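Local coordinates for inositol-3-phosphate synthase (Caenorhabditis elegans, PDB 1VKO), which belongs to the inositol phosphate synthase family and binds nicotinamide-adenine-dinucleotide through a Rossmann-type domain, with a potassium ion and a pyrophosphate also bound, at residues L246-T251 / D323-G328; A294-I297 / N303-V306; R371-S376 / V402-V407; S445-D450 / S480-A485. All coordinates share one frame; numbering follows the deposited sequence.

Contact 1. Residues L246-T251 / D323-G328. With NAD (nicotinamide-adenine-dinucleotide), chain G; POP (pyrophosphate 2-), chain H.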
# COMPACT_ATOMS: atom_id res chain seq x y z
N LEU A 246 6.19 -34.49 13.78
CA LEU A 246 6.03 -33.05 13.64
C LEU A 246 4.56 -32.66 13.62
O LEU A 246 3.75 -33.23 12.86
CB LEU A 246 6.75 -32.56 12.36
CG LEU A 246 6.79 -31.06 12.07
CD1 LEU A 246 8.11 -30.62 11.35
CD2 LEU A 246 5.54 -30.66 11.27
N TRP A 247 4.24 -31.69 14.48
CA TRP A 247 2.90 -31.19 14.60
C TRP A 247 2.61 -30.05 13.61
O TRP A 247 3.18 -28.94 13.69
CB TRP A 247 2.67 -30.70 16.04
CG TRP A 247 1.28 -30.21 16.25
CD1 TRP A 247 0.75 -29.00 15.84
CD2 TRP A 247 0.21 -30.91 16.90
NE1 TRP A 247 -0.57 -28.93 16.19
CE2 TRP A 247 -0.94 -30.08 16.84
CE3 TRP A 247 0.10 -32.18 17.51
CZ2 TRP A 247 -2.17 -30.46 17.39
CZ3 TRP A 247 -1.13 -32.57 18.01
CH2 TRP A 247 -2.25 -31.70 17.97
N THR A 248 1.69 -30.34 12.71
CA THR A 248 1.18 -29.37 11.77
C THR A 248 -0.35 -29.56 11.63
O THR A 248 -0.92 -29.42 10.54
CB THR A 248 1.92 -29.45 10.39
OG1 THR A 248 1.34 -28.50 9.49
CG2 THR A 248 1.71 -30.82 9.65
N ALA A 249 -0.98 -29.92 12.75
CA ALA A 249 -2.44 -29.91 12.90
C ALA A 249 -2.94 -28.57 13.51
O ALA A 249 -2.17 -27.67 13.75
CB ALA A 249 -2.86 -31.09 13.78
N ASN A 250 -4.23 -28.44 13.76
CA ASN A 250 -4.77 -27.16 14.19
C ASN A 250 -4.19 -26.70 15.50
O ASN A 250 -3.84 -27.50 16.37
CB ASN A 250 -6.29 -27.15 14.23
CG ASN A 250 -6.89 -27.26 12.84
OD1 ASN A 250 -7.24 -28.36 12.39
ND2 ASN A 250 -6.91 -26.13 12.10
N THR A 251 -4.02 -25.39 15.58
CA THR A 251 -3.57 -24.73 16.75
C THR A 251 -4.50 -25.15 17.87
O THR A 251 -5.70 -24.91 17.78
CB THR A 251 -3.69 -23.23 16.46
OG1 THR A 251 -2.70 -22.93 15.49
CG2 THR A 251 -3.28 -22.39 17.66
N ASP A 323 8.62 -22.86 18.75
CA ASP A 323 7.27 -23.19 18.36
C ASP A 323 6.86 -22.27 17.23
O ASP A 323 7.16 -21.06 17.26
CB ASP A 323 6.34 -22.90 19.53
CG ASP A 323 6.63 -23.73 20.74
OD1 ASP A 323 7.01 -24.94 20.63
OD2 ASP A 323 6.43 -23.27 21.88
N ASP A 324 6.15 -22.84 16.25
CA ASP A 324 5.30 -22.09 15.31
C ASP A 324 6.09 -21.61 14.08
O ASP A 324 6.98 -20.74 14.21
CB ASP A 324 4.60 -20.94 16.03
CG ASP A 324 3.35 -20.43 15.30
OD1 ASP A 324 2.77 -21.15 14.46
OD2 ASP A 324 2.86 -19.31 15.56
N PHE A 325 5.74 -22.17 12.91
CA PHE A 325 6.41 -21.85 11.67
C PHE A 325 6.52 -20.38 11.52
O PHE A 325 5.56 -19.62 11.77
CB PHE A 325 5.67 -22.37 10.43
CG PHE A 325 5.41 -23.86 10.42
CD1 PHE A 325 6.45 -24.76 10.60
CD2 PHE A 325 4.13 -24.35 10.19
CE1 PHE A 325 6.19 -26.16 10.56
CE2 PHE A 325 3.89 -25.75 10.15
CZ PHE A 325 4.92 -26.61 10.35
N LYS A 326 7.70 -19.96 11.11
CA LYS A 326 7.91 -18.59 10.79
C LYS A 326 7.96 -18.45 9.29
O LYS A 326 9.04 -18.51 8.67
CB LYS A 326 9.19 -18.13 11.43
CG LYS A 326 9.40 -16.70 11.28
CD LYS A 326 10.89 -16.47 11.20
CE LYS A 326 11.48 -16.30 12.56
NZ LYS A 326 12.90 -15.88 12.44
N SER A 327 6.79 -18.30 8.70
CA SER A 327 6.64 -18.44 7.26
C SER A 327 6.60 -17.11 6.45
O SER A 327 7.21 -17.02 5.36
CB SER A 327 5.42 -19.33 6.94
OG SER A 327 4.22 -18.81 7.51
N GLY A 328 5.89 -16.10 6.98
CA GLY A 328 5.52 -14.95 6.17
C GLY A 328 5.75 -13.60 6.81
O GLY A 328 6.85 -13.05 6.75
PA NAD G . -5.17 -27.09 8.17
O1A NAD G . -6.48 -26.98 8.79
O2A NAD G . -5.33 -27.12 6.71
O5B NAD G . -4.47 -28.38 8.77
C5B NAD G . -4.88 -28.89 10.01
C4B NAD G . -5.15 -30.38 9.81
O4B NAD G . -4.91 -31.03 11.04
C3B NAD G . -6.58 -30.66 9.44
O3B NAD G . -6.49 -31.76 8.55
C2B NAD G . -7.23 -31.18 10.69
O2B NAD G . -8.02 -32.29 10.25
C1B NAD G . -6.04 -31.73 11.47
N9A NAD G . -6.12 -31.85 12.95
C8A NAD G . -6.71 -31.03 13.87
N7A NAD G . -6.53 -31.58 15.09
C5A NAD G . -5.84 -32.73 15.00
C6A NAD G . -5.43 -33.71 15.93
N6A NAD G . -5.71 -33.65 17.24
N1A NAD G . -4.75 -34.81 15.47
C2A NAD G . -4.52 -34.98 14.13
N3A NAD G . -4.97 -34.05 13.25
C4A NAD G . -5.61 -32.93 13.65
O3 NAD G . -4.17 -25.89 8.64
PN NAD G . -2.74 -25.74 7.96
O1N NAD G . -2.35 -27.08 7.45
O2N NAD G . -2.81 -24.61 7.03
O5D NAD G . -1.70 -25.47 9.18
C5D NAD G . -1.72 -26.27 10.35
C4D NAD G . -1.09 -25.61 11.59
O4D NAD G . 0.15 -25.03 11.25
C3D NAD G . -1.94 -24.49 12.20
O3D NAD G . -1.87 -24.59 13.60
C2D NAD G . -1.17 -23.24 11.86
O2D NAD G . -1.28 -22.18 12.80
C1D NAD G . 0.24 -23.76 11.86
N1N NAD G . 1.03 -22.76 11.14
C2N NAD G . 0.76 -22.50 9.84
C3N NAD G . 1.50 -21.53 9.19
C7N NAD G . 1.44 -21.55 7.71
O7N NAD G . 0.55 -22.49 7.16
N7N NAD G . 2.22 -20.73 7.00
C4N NAD G . 2.52 -20.83 9.86
C5N NAD G . 2.76 -21.09 11.19
C6N NAD G . 1.99 -22.07 11.84
P1 POP H . 3.66 -15.52 9.53
O1 POP H . 5.15 -15.72 9.28
O2 POP H . 2.97 -15.12 8.25
O3 POP H . 3.47 -14.42 10.56
O POP H . 3.01 -16.94 10.03
P2 POP H . 1.45 -17.22 10.41
O4 POP H . 0.79 -17.91 9.22
O5 POP H . 1.41 -18.09 11.66
O6 POP H . 0.60 -15.98 10.70
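Phe325 turns the rim of its ring to Thr248 and Leu246. Thr248 OG1 lies in the ring plane at this edge, 3.8 Å from Phe325 CE2, and C2N of NAD sits at the edge too; Leu246 CD2 reaches the rim close to the plane, 4.2 Å from Phe325 CZ. The Trp247 ring carries Ala249 CB on one face, 3.6 Å above the plane and displaced to the rim, while Asn250 O lies in plane at its edge. With Phe325 CG anti to its own carbonyl carbon (chi1 -57°), the ring points at the strand end, and Ile448 and Leu451 of helix 440-458 pack against it. The direct contact between the two segments is small, and both hold the dinucleotide. Thr251 OG1 shares a hydrogen bond with O3D of NAD at 2.6 Å, and Ala249 O accepts from O3D of NAD at 3.1 Å. At the other end Ser327 OG takes the amide N7N of NAD at 2.8 Å, with an angle of 153°. Strand 242-247 is the middle strand of a five-stranded parallel sheet, and a dinucleotide lying across the loops that follow such strands is the hallmark of the Rossmann fold.

Contact 2. Residues A294-I297 / N303-V306; sequences AHYI and NTLV
In the link from strand 295-298 of the Rossmann-type parallel sheet to helix 307-316, Tyr296 reaches from the strand to Thr304 and Leu305 in the turn ahead of the helix. This strand-to-helix link is the first half of a beta-alpha-beta crossover whose next strand, 320-321, lies beside 295-298 in the sheet. Leu305 is the centre of an inverse gamma turn, marked by a weak backbone bond from Val306 N to Thr304 O at 2.9 Å, and Val306 is the N-cap of the helix. Tyr296 CG stands anti to the backbone N (chi1 -172°), which carries the ring out from the strand toward the turn. Two neighbouring ring carbons do the touching: CD2 of Tyr296 meets CD2 of Leu305 at 4.2 Å, and CE2 of Tyr296 meets CG2 of Thr304, also at 4.2 Å, both methyls approaching obliquely. Phe285, Ala286 and Ser289 of helix 281-291 also pack on the tyrosine, so the ring is buried between that helix, the sheet and the turn. The polar ends are joined indirectly: Thr304 OG1, which also bonds Ser282 OG, and Tyr296 OH each lie 2.8 Å from one water, whose oxygen sits in the plane of the tyrosine ring.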
# COMPACT_ATOMS: atom_id res chain seq x y z
N ALA A 294 11.86 -41.20 18.77
CA ALA A 294 11.58 -40.20 17.72
C ALA A 294 11.71 -38.77 18.25
O ALA A 294 11.41 -38.49 19.41
CB ALA A 294 10.19 -40.40 17.13
N HIS A 295 12.16 -37.86 17.39
CA HIS A 295 12.30 -36.46 17.79
C HIS A 295 10.96 -35.79 17.52
O HIS A 295 10.16 -36.27 16.71
CB HIS A 295 13.42 -35.76 17.00
CG HIS A 295 14.69 -36.55 16.92
ND1 HIS A 295 15.56 -36.68 17.98
CD2 HIS A 295 15.24 -37.24 15.90
CE1 HIS A 295 16.58 -37.44 17.63
NE2 HIS A 295 16.42 -37.78 16.37
N TYR A 296 10.74 -34.67 18.18
CA TYR A 296 9.46 -34.03 18.09
C TYR A 296 9.57 -32.53 17.83
O TYR A 296 10.22 -31.78 18.62
CB TYR A 296 8.63 -34.33 19.35
CG TYR A 296 7.21 -33.83 19.22
CD1 TYR A 296 6.23 -34.58 18.57
CD2 TYR A 296 6.86 -32.60 19.71
CE1 TYR A 296 4.93 -34.08 18.43
CE2 TYR A 296 5.60 -32.09 19.55
CZ TYR A 296 4.62 -32.82 18.96
OH TYR A 296 3.33 -32.26 18.86
N ILE A 297 8.94 -32.11 16.71
CA ILE A 297 8.81 -30.68 16.31
C ILE A 297 7.39 -30.14 16.39
O ILE A 297 6.45 -30.74 15.84
CB ILE A 297 9.35 -30.43 14.86
CG1 ILE A 297 10.69 -31.14 14.59
CG2 ILE A 297 9.40 -28.90 14.53
CD1 ILE A 297 11.80 -30.76 15.51
N ASN A 303 1.66 -24.48 23.72
CA ASN A 303 2.81 -24.70 24.62
C ASN A 303 3.11 -26.17 24.94
O ASN A 303 3.37 -26.52 26.10
CB ASN A 303 2.71 -23.83 25.88
CG ASN A 303 1.48 -24.11 26.70
OD1 ASN A 303 0.40 -24.27 26.16
ND2 ASN A 303 1.63 -24.14 28.02
N THR A 304 3.13 -27.00 23.89
CA THR A 304 3.34 -28.41 24.04
C THR A 304 4.58 -28.74 24.88
O THR A 304 4.52 -29.61 25.76
CB THR A 304 3.47 -29.10 22.67
OG1 THR A 304 2.31 -28.86 21.85
CG2 THR A 304 3.47 -30.61 22.90
N LEU A 305 5.68 -28.05 24.61
CA LEU A 305 6.97 -28.34 25.23
C LEU A 305 7.15 -27.68 26.60
O LEU A 305 8.11 -26.97 26.86
CB LEU A 305 8.10 -27.98 24.24
CG LEU A 305 7.90 -28.63 22.85
CD1 LEU A 305 8.84 -28.08 21.79
CD2 LEU A 305 8.02 -30.15 22.91
N VAL A 306 6.18 -27.94 27.47
CA VAL A 306 6.27 -27.60 28.89
C VAL A 306 7.54 -28.21 29.53
O VAL A 306 8.12 -29.16 28.99
CB VAL A 306 5.00 -28.06 29.65
CG1 VAL A 306 3.79 -27.27 29.17
CG2 VAL A 306 4.75 -29.55 29.46
O HOH W 1 2.79 -29.55 19.21

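Contact 3. Residues R371-S376 / V402-V407; sequences RSKEIS and VVIKYV. With NAD (nicotinamide-adenine-dinucleotide), chain G; POP (pyrophosphate 2-), chain H.
Glu374, Val402 and Ile404 bury the most surface where helix 367-378 runs against strand 399-406. Glu374 leaves the helix as an extended chain, its CG anti to the backbone N (chi1 -176°), and brings OE2 to within 3.9 Å of Val402 O. Its other oxygen is tied to the helix: Arg371 NE donates to Glu374 OE1 at 3.0 Å, on the anti side and 27° out of the carboxylate plane, a salt bridge that should limit carboxylate rotation. Val402 points its side chain at the helix, where Lys377 and Ser378 receive it. Ile404 sends CD1 to the aliphatic part of Lys373, which it crosses at about a right angle; at 3.4 Å, Ile404 CD1 and Lys373 CG are packed more tightly than usual. Bends at chi2 and chi3 lead the lysine NZ away from the strand. There Lys373 NZ forms a salt bridge with Asp324 and hydrogen bonds to O2D of NAD (2.8 Å) and O5 of the pyrophosphate (3.1 Å). Helix and strand, the latter outermost of the mixed sheet within this chain and packed through Val403 and Lys405 on the second subunit, thus lie beside an anion pocket lined with lysines, Lys377, Lys414 and Lys484 among them.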
# COMPACT_ATOMS: atom_id res chain seq x y z
N ARG A 371 -5.22 -16.54 20.75
CA ARG A 371 -4.18 -16.26 21.77
C ARG A 371 -2.86 -17.02 21.52
O ARG A 371 -1.80 -16.38 21.45
CB ARG A 371 -4.65 -16.49 23.22
CG ARG A 371 -4.89 -15.21 24.04
CD ARG A 371 -3.66 -14.64 24.80
NE ARG A 371 -3.23 -13.33 24.27
CZ ARG A 371 -2.22 -12.58 24.75
NH1 ARG A 371 -1.49 -12.97 25.79
NH2 ARG A 371 -1.94 -11.42 24.17
N SER A 372 -2.92 -18.37 21.38
CA SER A 372 -1.72 -19.17 21.06
C SER A 372 -0.86 -18.39 20.05
O SER A 372 0.31 -18.09 20.30
CB SER A 372 -2.10 -20.55 20.45
OG SER A 372 -2.64 -21.49 21.37
N LYS A 373 -1.48 -18.07 18.91
CA LYS A 373 -0.81 -17.39 17.78
C LYS A 373 -0.41 -15.91 17.99
O LYS A 373 0.73 -15.53 17.67
CB LYS A 373 -1.67 -17.52 16.51
CG LYS A 373 -1.00 -17.00 15.27
CD LYS A 373 0.03 -17.98 14.69
CE LYS A 373 -0.65 -19.22 14.09
NZ LYS A 373 0.43 -20.20 13.77
N GLU A 374 -1.33 -15.09 18.50
CA GLU A 374 -1.02 -13.70 18.92
C GLU A 374 0.27 -13.55 19.73
O GLU A 374 1.10 -12.71 19.40
CB GLU A 374 -2.18 -13.08 19.71
CG GLU A 374 -1.99 -11.61 20.11
CD GLU A 374 -3.21 -11.06 20.82
OE1 GLU A 374 -3.74 -11.77 21.71
OE2 GLU A 374 -3.66 -9.93 20.48
N ILE A 375 0.43 -14.36 20.78
CA ILE A 375 1.64 -14.34 21.63
C ILE A 375 2.94 -14.54 20.84
O ILE A 375 3.90 -13.79 21.02
CB ILE A 375 1.55 -15.37 22.81
CG1 ILE A 375 0.37 -15.06 23.74
CG2 ILE A 375 2.91 -15.45 23.60
CD1 ILE A 375 0.23 -16.01 24.95
N SER A 376 2.95 -15.57 19.97
CA SER A 376 4.14 -15.97 19.19
C SER A 376 4.49 -15.00 18.07
O SER A 376 5.67 -14.81 17.75
CB SER A 376 3.98 -17.39 18.61
OG SER A 376 3.02 -17.38 17.58
N VAL A 402 -1.22 -7.15 16.82
CA VAL A 402 -1.26 -8.30 15.91
C VAL A 402 -2.72 -8.78 15.72
O VAL A 402 -3.35 -9.28 16.67
CB VAL A 402 -0.41 -9.52 16.41
CG1 VAL A 402 -0.65 -10.74 15.49
CG2 VAL A 402 1.13 -9.23 16.49
N VAL A 403 -3.23 -8.65 14.49
CA VAL A 403 -4.61 -9.11 14.16
C VAL A 403 -4.63 -10.30 13.17
O VAL A 403 -3.87 -10.31 12.20
CB VAL A 403 -5.47 -7.99 13.57
CG1 VAL A 403 -6.80 -8.57 13.04
CG2 VAL A 403 -5.74 -6.94 14.62
N ILE A 404 -5.47 -11.30 13.44
CA ILE A 404 -5.78 -12.35 12.43
C ILE A 404 -7.27 -12.50 12.26
O ILE A 404 -8.02 -12.68 13.24
CB ILE A 404 -5.18 -13.72 12.76
CG1 ILE A 404 -3.67 -13.63 13.02
CG2 ILE A 404 -5.53 -14.73 11.64
CD1 ILE A 404 -3.11 -14.83 13.80
N LYS A 405 -7.68 -12.45 10.99
CA LYS A 405 -9.09 -12.54 10.62
C LYS A 405 -9.43 -13.67 9.65
O LYS A 405 -8.66 -14.02 8.75
CB LYS A 405 -9.59 -11.17 10.13
CG LYS A 405 -10.18 -10.34 11.26
CD LYS A 405 -11.54 -10.97 11.65
CE LYS A 405 -12.41 -10.07 12.52
NZ LYS A 405 -12.64 -10.65 13.87
N TYR A 406 -10.59 -14.28 9.87
CA TYR A 406 -11.02 -15.34 8.99
C TYR A 406 -11.86 -14.75 7.85
O TYR A 406 -12.99 -14.29 8.07
CB TYR A 406 -11.77 -16.44 9.75
CG TYR A 406 -12.28 -17.54 8.86
CD1 TYR A 406 -11.45 -18.13 7.90
CD2 TYR A 406 -13.59 -18.00 8.98
CE1 TYR A 406 -11.92 -19.14 7.07
CE2 TYR A 406 -14.07 -19.00 8.16
CZ TYR A 406 -13.23 -19.57 7.21
OH TYR A 406 -13.71 -20.58 6.41
N VAL A 407 -11.27 -14.75 6.65
CA VAL A 407 -11.91 -14.26 5.42
C VAL A 407 -11.88 -15.40 4.40
O VAL A 407 -10.84 -15.64 3.75
CB VAL A 407 -11.20 -12.99 4.86
CG1 VAL A 407 -11.81 -12.56 3.49
CG2 VAL A 407 -11.23 -11.84 5.89
PA NAD G . -5.17 -27.09 8.17
O1A NAD G . -6.48 -26.98 8.79
O2A NAD G . -5.33 -27.12 6.71
O5B NAD G . -4.47 -28.38 8.77
C5B NAD G . -4.88 -28.89 10.01
C4B NAD G . -5.15 -30.38 9.81
O4B NAD G . -4.91 -31.03 11.04
C3B NAD G . -6.58 -30.66 9.44
O3B NAD G . -6.49 -31.76 8.55
C2B NAD G . -7.23 -31.18 10.69
O2B NAD G . -8.02 -32.29 10.25
C1B NAD G . -6.04 -31.73 11.47
N9A NAD G . -6.12 -31.85 12.95
C8A NAD G . -6.71 -31.03 13.87
N7A NAD G . -6.53 -31.58 15.09
C5A NAD G . -5.84 -32.73 15.00
C6A NAD G . -5.43 -33.71 15.93
N6A NAD G . -5.71 -33.65 17.24
N1A NAD G . -4.75 -34.81 15.47
C2A NAD G . -4.52 -34.98 14.13
N3A NAD G . -4.97 -34.05 13.25
C4A NAD G . -5.61 -32.93 13.65
O3 NAD G . -4.17 -25.89 8.64
PN NAD G . -2.74 -25.74 7.96
O1N NAD G . -2.35 -27.08 7.45
O2N NAD G . -2.81 -24.61 7.03
O5D NAD G . -1.70 -25.47 9.18
C5D NAD G . -1.72 -26.27 10.35
C4D NAD G . -1.09 -25.61 11.59
O4D NAD G . 0.15 -25.03 11.25
C3D NAD G . -1.94 -24.49 12.20
O3D NAD G . -1.87 -24.59 13.60
C2D NAD G . -1.17 -23.24 11.86
O2D NAD G . -1.28 -22.18 12.80
C1D NAD G . 0.24 -23.76 11.86
N1N NAD G . 1.03 -22.76 11.14
C2N NAD G . 0.76 -22.50 9.84
C3N NAD G . 1.50 -21.53 9.19
C7N NAD G . 1.44 -21.55 7.71
O7N NAD G . 0.55 -22.49 7.16
N7N NAD G . 2.22 -20.73 7.00
C4N NAD G . 2.52 -20.83 9.86
C5N NAD G . 2.76 -21.09 11.19
C6N NAD G . 1.99 -22.07 11.84
P1 POP H . 3.66 -15.52 9.53
O1 POP H . 5.15 -15.72 9.28
O2 POP H . 2.97 -15.12 8.25
O3 POP H . 3.47 -14.42 10.56
O POP H . 3.01 -16.94 10.03
P2 POP H . 1.45 -17.22 10.41
O4 POP H . 0.79 -17.91 9.22
O5 POP H . 1.41 -18.09 11.66
O6 POP H . 0.60 -15.98 10.70

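Contact 4. Residues S445-D450 / S480-A485; sequences SPLIYD and SLLLKA. With POP (pyrophosphate 2-), chain H.
Asp450 OD1 is gripped by two hydroxyls, Ser119 OG and Thr121 OG1, while Asp450 OD2 takes the backbone N of Val120; together these bonds satisfy a buried carboxylate and fix its rotation. The stem of the same residue serves the contact: Asp450 CB lies 4.1 Å from Leu482 CG, with CD2 of Leu482 equally near. One turn earlier, Leu447 offers its CG to CD1 of Leu482 at 4.1 Å, the two leucines crossing at a slant, and Leu447 CD2 rests 4.0 Å from the carbonyl oxygen of Leu482. Leu482 therefore divides its branches between two residues of one helix face and buries more surface here than any other residue of the two segments. A strained chi2 (-24°) accompanies this spread of its CD1 and CD2. The nearest CA atoms, those of Leu447 and Leu482, are 6.4 Å apart. A 3-10 turn ends here, where Leu483 N bonds Ser480 O at 2.9 Å, and the chain then runs on to the pyrophosphate: Lys484, bent at its last torsion, puts NZ 2.6 Å from O5 and 2.9 Å from the bridging O of the ligand, and Phe325 O accepts from this ammonium as well. Around the pair, helix 440-458 sends Ile448 and Tyr449 against helix 87-100, Phe425 of the third subunit covers Ser445 and Pro446, and Leu481 packs on helix 498-513, while Leu482, Lys484 and Ala485 form backbone bonds with the loop between strand 320-321 and helix 329-342.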
# COMPACT_ATOMS: atom_id res chain seq x y z
N SER A 445 5.37 -25.51 3.99
CA SER A 445 5.91 -26.85 3.64
C SER A 445 7.41 -26.87 3.54
O SER A 445 8.02 -27.61 4.27
CB SER A 445 5.33 -27.40 2.33
OG SER A 445 3.95 -27.18 2.24
N PRO A 446 8.04 -26.05 2.71
CA PRO A 446 9.49 -26.08 2.65
C PRO A 446 10.11 -26.03 4.07
O PRO A 446 11.16 -26.65 4.28
CB PRO A 446 9.86 -24.81 1.86
CG PRO A 446 8.60 -24.06 1.66
CD PRO A 446 7.48 -25.02 1.82
N LEU A 447 9.44 -25.34 5.01
CA LEU A 447 9.93 -25.19 6.38
C LEU A 447 9.74 -26.49 7.14
O LEU A 447 10.48 -26.81 8.07
CB LEU A 447 9.21 -24.06 7.12
CG LEU A 447 9.70 -22.60 7.06
CD1 LEU A 447 10.02 -22.12 5.67
CD2 LEU A 447 8.66 -21.67 7.68
N ILE A 448 8.73 -27.24 6.76
CA ILE A 448 8.58 -28.54 7.32
C ILE A 448 9.76 -29.38 6.83
O ILE A 448 10.33 -30.13 7.62
CB ILE A 448 7.26 -29.17 6.93
CG1 ILE A 448 6.11 -28.51 7.71
CG2 ILE A 448 7.32 -30.69 7.21
CD1 ILE A 448 4.75 -28.81 7.18
N TYR A 449 10.16 -29.25 5.56
CA TYR A 449 11.29 -30.04 5.08
C TYR A 449 12.55 -29.59 5.80
O TYR A 449 13.34 -30.42 6.18
CB TYR A 449 11.53 -29.99 3.57
CG TYR A 449 10.36 -30.28 2.69
CD1 TYR A 449 9.44 -31.26 2.99
CD2 TYR A 449 10.18 -29.55 1.52
CE1 TYR A 449 8.36 -31.53 2.14
CE2 TYR A 449 9.12 -29.79 0.67
CZ TYR A 449 8.23 -30.78 0.98
OH TYR A 449 7.16 -30.95 0.16
N ASP A 450 12.72 -28.29 6.04
CA ASP A 450 13.94 -27.85 6.71
C ASP A 450 14.04 -28.31 8.15
O ASP A 450 15.14 -28.67 8.62
CB ASP A 450 14.10 -26.34 6.67
CG ASP A 450 14.24 -25.79 5.25
OD1 ASP A 450 14.95 -26.41 4.42
OD2 ASP A 450 13.69 -24.70 4.90
N SER A 480 15.67 -22.20 15.17
CA SER A 480 15.02 -20.92 15.40
C SER A 480 14.67 -20.11 14.18
O SER A 480 13.65 -19.42 14.18
CB SER A 480 15.93 -20.05 16.27
OG SER A 480 15.94 -20.61 17.53
N LEU A 481 15.52 -20.15 13.16
CA LEU A 481 15.27 -19.39 11.93
C LEU A 481 13.99 -19.80 11.28
O LEU A 481 13.40 -19.02 10.53
CB LEU A 481 16.44 -19.44 10.93
CG LEU A 481 16.78 -20.69 10.12
CD1 LEU A 481 17.74 -20.33 8.94
CD2 LEU A 481 17.41 -21.67 11.07
N LEU A 482 13.56 -21.03 11.56
CA LEU A 482 12.35 -21.55 10.99
C LEU A 482 11.12 -21.28 11.86
O LEU A 482 9.99 -21.58 11.46
CB LEU A 482 12.48 -23.07 10.71
CG LEU A 482 13.38 -23.56 9.57
CD1 LEU A 482 13.56 -22.50 8.51
CD2 LEU A 482 14.72 -24.03 10.04
N LEU A 483 11.33 -20.72 13.06
CA LEU A 483 10.27 -20.72 14.07
C LEU A 483 10.05 -19.34 14.68
O LEU A 483 11.02 -18.59 14.85
CB LEU A 483 10.60 -21.75 15.16
CG LEU A 483 10.64 -23.23 14.72
CD1 LEU A 483 11.33 -24.05 15.80
CD2 LEU A 483 9.26 -23.82 14.32
N LYS A 484 8.79 -19.04 15.02
CA LYS A 484 8.36 -17.72 15.46
C LYS A 484 8.68 -17.48 16.89
O LYS A 484 9.07 -16.36 17.26
CB LYS A 484 6.86 -17.58 15.37
CG LYS A 484 6.37 -17.04 14.08
CD LYS A 484 4.95 -16.52 14.28
CE LYS A 484 4.23 -16.57 12.95
NZ LYS A 484 3.89 -17.97 12.54
N ALA A 485 8.48 -18.54 17.68
CA ALA A 485 8.52 -18.50 19.13
C ALA A 485 9.44 -19.61 19.61
O ALA A 485 9.01 -20.63 20.18
CB ALA A 485 7.13 -18.67 19.70
P1 POP H . 3.66 -15.52 9.53
O1 POP H . 5.15 -15.72 9.28
O2 POP H . 2.97 -15.12 8.25
O3 POP H . 3.47 -14.42 10.56
O POP H . 3.01 -16.94 10.03
P2 POP H . 1.45 -17.22 10.41
O4 POP H . 0.79 -17.91 9.22
O5 POP H . 1.41 -18.09 11.66
O6 POP H . 0.60 -15.98 10.70

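How the contacts relate
From the N terminus, strand 242-247 opens contact 1, which closes a long loop at 323-328. Contact 2 lies within that loop and closes a much shorter one between strand 295-298 and helix 307-316; the first strand and this one are neighbours in the parallel sheet, where Trp247 N meets Ile297 O. Contacts 3 and 4 follow in series, and no loops cross. Contact 3 joins helix 367-378 to the mixed sheet, and contact 4 joins helix 440-458 to the loop before helix 498-513. Segment 323-328 is shared ground: Asp324 OD2 reaches Ser376 OG of contact 3, and Lys326 O packs on Leu447 CD2 of contact 4. Contacts 1, 3 and 4 meet at the pyrophosphate.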